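Flagellar biosynthesis protein FlhA (Bacillus subtilis, PDB 3MIX) takes part in the export of flagellar proteins through the flagellar type III secretion system, the present chain being its cytosolic domain. Local coordinates at residues L69-R77 and V87-D95. Residues are numbered along the deposited sequence; the frame is centred on the assembly and turned at random.
Sequences LLDRIVMIR and VIPVVRIRD
Arg77 NE gives the backbone carbonyl of Ile88 a nearly straight hydrogen bond, 2.8 Å from NE to O at an N-H...O angle of 168°. The oxygen lies in the guanidinium plane, at its edge, while the donor is tilted out of the plane of the carbonyl; Ile88 CD1, from the same residue, lies over one face of the guanidinium. One residue on, NH2 of the same guanidinium reaches Pro89 O in a weak, more bent bond, and it also donates to a water that takes a second hydrogen from Val91 N. The arginine chain leaves the helix with CG anti to the backbone N and then bends at chi3 (-67°), which swings the guanidinium alongside the loop. Its aliphatic part is used too: Arg77 CB packs on Ile88 CG1 at 3.8 Å, and CD meets Val87 CG1. A second water joins Arg77 O to Ile88 N, so main chain as well as side chain ties helix to loop. A leucine here would probably leave the Ile88 and Pro89 carbonyls without these donors and the loop freer to shift.

Farther along, the contact turns apolar. Ile73 CD1 and Ile93 CD1 meet tip to tip at 3.5 Å, and Leu70 CD1 comes to 3.6 Å from the same Ile93 methyl; Ile73 CG2 lies against Val91 CG2 at 3.8 Å. Segment 69-77, the start of helix 69-84, runs roughly antiparallel (150°) to strand 92-95, an outermost strand of the mixed sheet, whose neighbour 49-53 adds Phe51 against Leu69. One sound and one weak bond to main-chain carbonyls, helped by two waters, probably hold the loop in place at one end, whereas at the other, between these segments, the helix meets the strand through methyl packing.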
loop_
_atom_site.group_PDB
_atom_site.type_symbol
_atom_site.label_atom_id
_atom_site.label_comp_id
_atom_site.label_asym_id
_atom_site.label_seq_id
_atom_site.Cartn_x
_atom_site.Cartn_y
_atom_site.Cartn_z
ATOM N N LEU A 69 -1.533 23.988 1.989
ATOM C CA LEU A 69 -1.060 22.753 1.329
ATOM C C LEU A 69 0.271 22.165 1.831
ATOM O O LEU A 69 0.322 20.992 2.189
ATOM C CB LEU A 69 -1.041 22.902 -0.198
ATOM C CG LEU A 69 -0.892 21.599 -0.995
ATOM C CD1 LEU A 69 -2.031 20.621 -0.694
ATOM C CD2 LEU A 69 -0.816 21.902 -2.488
ATOM N N LEU A 70 1.320 22.991 1.847
ATOM C CA LEU A 70 2.649 22.605 2.323
ATOM C C LEU A 70 2.628 22.035 3.740
ATOM O O LEU A 70 3.154 20.940 3.978
ATOM C CB LEU A 70 3.617 23.790 2.238
ATOM C CG LEU A 70 4.650 23.902 1.099
ATOM C CD1 LEU A 70 4.570 22.802 0.039
ATOM C CD2 LEU A 70 4.631 25.292 0.438
ATOM N N ASP A 71 2.012 22.778 4.660
ATOM C CA ASP A 71 1.855 22.333 6.036
ATOM C C ASP A 71 0.993 21.087 6.080
ATOM O O ASP A 71 1.248 20.201 6.884
ATOM C CB ASP A 71 1.265 23.442 6.943
ATOM C CG ASP A 71 2.297 24.502 7.330
ATOM O OD1 ASP A 71 3.514 24.209 7.269
ATOM O OD2 ASP A 71 1.902 25.630 7.705
ATOM N N ARG A 72 -0.015 21.005 5.217
ATOM C CA ARG A 72 -0.839 19.794 5.185
ATOM C C ARG A 72 -0.068 18.542 4.719
ATOM O O ARG A 72 -0.312 17.444 5.205
ATOM C CB ARG A 72 -2.111 20.005 4.374
ATOM C CG ARG A 72 -3.066 20.966 5.076
ATOM C CD ARG A 72 -4.409 21.131 4.363
ATOM N NE ARG A 72 -5.430 21.562 5.325
ATOM C CZ ARG A 72 -5.900 20.789 6.304
ATOM N NH1 ARG A 72 -5.452 19.545 6.442
ATOM N NH2 ARG A 72 -6.805 21.254 7.146
ATOM N N ILE A 73 0.870 18.732 3.792
ATOM C CA ILE A 73 1.676 17.638 3.291
ATOM C C ILE A 73 2.635 17.125 4.375
ATOM O O ILE A 73 2.810 15.914 4.537
ATOM C CB ILE A 73 2.391 18.029 1.978
ATOM C CG1 ILE A 73 1.346 18.102 0.862
ATOM C CG2 ILE A 73 3.473 17.017 1.641
ATOM C CD1 ILE A 73 1.824 18.731 -0.411
ATOM N N VAL A 74 3.211 18.065 5.123
ATOM C CA VAL A 74 4.055 17.766 6.277
ATOM C C VAL A 74 3.334 16.870 7.299
ATOM O O VAL A 74 3.877 15.863 7.762
ATOM C CB VAL A 74 4.579 19.075 6.919
ATOM C CG1 VAL A 74 5.150 18.827 8.314
ATOM C CG2 VAL A 74 5.631 19.729 5.993
ATOM N N MET A 75 2.102 17.235 7.620
ATOM C CA MET A 75 1.228 16.433 8.471
ATOM C C MET A 75 1.047 15.016 7.951
ATOM O O MET A 75 1.151 14.049 8.704
ATOM C CB MET A 75 -0.147 17.085 8.534
ATOM C CG MET A 75 -0.426 17.855 9.776
ATOM S SD MET A 75 1.026 18.459 10.667
ATOM C CE MET A 75 0.694 17.688 12.247
ATOM N N ILE A 76 0.721 14.909 6.667
ATOM C CA ILE A 76 0.545 13.611 6.037
ATOM C C ILE A 76 1.809 12.761 6.193
ATOM O O ILE A 76 1.733 11.601 6.604
ATOM C CB ILE A 76 0.122 13.776 4.556
ATOM C CG1 ILE A 76 -1.263 14.469 4.502
ATOM C CG2 ILE A 76 0.150 12.426 3.834
ATOM C CD1 ILE A 76 -1.689 14.868 3.107
ATOM N N ARG A 77 2.965 13.355 5.903
ATOM C CA ARG A 77 4.240 12.644 5.969
ATOM C C ARG A 77 4.491 12.128 7.393
ATOM O O ARG A 77 4.972 11.001 7.580
ATOM C CB ARG A 77 5.384 13.541 5.490
ATOM C CG ARG A 77 6.785 12.940 5.670
ATOM C CD ARG A 77 7.913 13.820 5.167
ATOM N NE ARG A 77 7.865 13.951 3.714
ATOM C CZ ARG A 77 7.403 15.039 3.082
ATOM N NH1 ARG A 77 7.001 16.088 3.787
ATOM N NH2 ARG A 77 7.356 15.090 1.753
ATOM N N VAL A 87 8.214 6.902 5.111
ATOM C CA VAL A 87 8.403 8.304 5.030
ATOM C C VAL A 87 8.318 8.696 3.554
ATOM O O VAL A 87 9.244 8.435 2.782
ATOM C CB VAL A 87 9.794 8.726 5.505
ATOM C CG1 VAL A 87 9.884 10.232 5.442
ATOM C CG2 VAL A 87 10.064 8.255 6.922
ATOM N N ILE A 88 7.228 9.365 3.196
ATOM C CA ILE A 88 7.022 9.771 1.825
ATOM C C ILE A 88 8.034 10.827 1.427
ATOM O O ILE A 88 8.451 11.668 2.254
ATOM C CB ILE A 88 5.569 10.239 1.545
ATOM C CG1 ILE A 88 5.248 11.518 2.319
ATOM C CG2 ILE A 88 4.575 9.094 1.853
ATOM C CD1 ILE A 88 3.987 12.241 1.819
ATOM N N PRO A 89 8.459 10.770 0.168
ATOM C CA PRO A 89 9.395 11.757 -0.359
ATOM C C PRO A 89 8.703 13.102 -0.577
ATOM O O PRO A 89 7.484 13.254 -0.377
ATOM C CB PRO A 89 9.837 11.146 -1.697
ATOM C CG PRO A 89 8.594 10.306 -2.136
ATOM C CD PRO A 89 8.045 9.761 -0.835
ATOM N N VAL A 90 9.528 14.076 -0.938
ATOM C CA VAL A 90 9.123 15.398 -1.363
ATOM C C VAL A 90 7.976 15.303 -2.372
ATOM O O VAL A 90 8.045 14.512 -3.325
ATOM C CB VAL A 90 10.361 16.111 -1.981
ATOM C CG1 VAL A 90 9.996 17.419 -2.692
ATOM C CG2 VAL A 90 11.349 16.406 -0.894
ATOM N N VAL A 91 6.931 16.108 -2.161
ATOM C CA VAL A 91 5.845 16.221 -3.137
ATOM C C VAL A 91 6.101 17.375 -4.100
ATOM O O VAL A 91 6.437 18.487 -3.685
ATOM C CB VAL A 91 4.435 16.370 -2.502
ATOM C CG1 VAL A 91 3.398 16.434 -3.603
ATOM C CG2 VAL A 91 4.129 15.171 -1.562
ATOM N N ARG A 92 5.967 17.091 -5.385
ATOM C CA ARG A 92 6.143 18.115 -6.387
ATOM C C ARG A 92 4.795 18.807 -6.608
ATOM O O ARG A 92 3.775 18.164 -6.856
ATOM C CB ARG A 92 6.685 17.497 -7.675
ATOM C CG ARG A 92 7.560 18.425 -8.476
ATOM C CD ARG A 92 6.838 18.990 -9.680
ATOM N NE ARG A 92 7.104 18.219 -10.890
ATOM C CZ ARG A 92 7.796 18.665 -11.941
ATOM N NH1 ARG A 92 8.302 19.895 -11.942
ATOM N NH2 ARG A 92 7.989 17.876 -12.994
ATOM N N ILE A 93 4.803 20.125 -6.502
ATOM C CA ILE A 93 3.578 20.910 -6.606
ATOM C C ILE A 93 3.610 21.874 -7.823
ATOM O O ILE A 93 4.440 22.779 -7.880
ATOM C CB ILE A 93 3.316 21.601 -5.243
ATOM C CG1 ILE A 93 2.999 20.517 -4.185
ATOM C CG2 ILE A 93 2.227 22.681 -5.334
ATOM C CD1 ILE A 93 3.261 20.945 -2.761
ATOM N N ARG A 94 2.713 21.648 -8.789
ATOM C CA ARG A 94 2.645 22.433 -10.041
ATOM C C ARG A 94 1.238 22.916 -10.355
ATOM O O ARG A 94 0.298 22.117 -10.389
ATOM C CB ARG A 94 3.029 21.578 -11.251
ATOM C CG ARG A 94 4.477 21.252 -11.434
ATOM C CD ARG A 94 4.819 21.085 -12.927
ATOM N NE ARG A 94 4.060 20.016 -13.590
ATOM C CZ ARG A 94 3.394 20.151 -14.740
ATOM N NH1 ARG A 94 3.381 21.319 -15.390
ATOM N NH2 ARG A 94 2.743 19.110 -15.247
ATOM N N ASP A 95 1.090 24.206 -10.646
ATOM C CA ASP A 95 -0.129 24.655 -11.322
ATOM C C ASP A 95 -0.136 24.069 -12.732
ATOM O O ASP A 95 0.921 23.936 -13.367
ATOM C CB ASP A 95 -0.273 26.182 -11.343
ATOM C CG ASP A 95 0.978 26.882 -11.805
ATOM O OD1 ASP A 95 1.879 27.098 -10.965
ATOM O OD2 ASP A 95 1.056 27.222 -13.006
HETATM O O HOH W 1 5.248 9.382 5.324
HETATM O O HOH W 2 6.715 17.812 0.546
#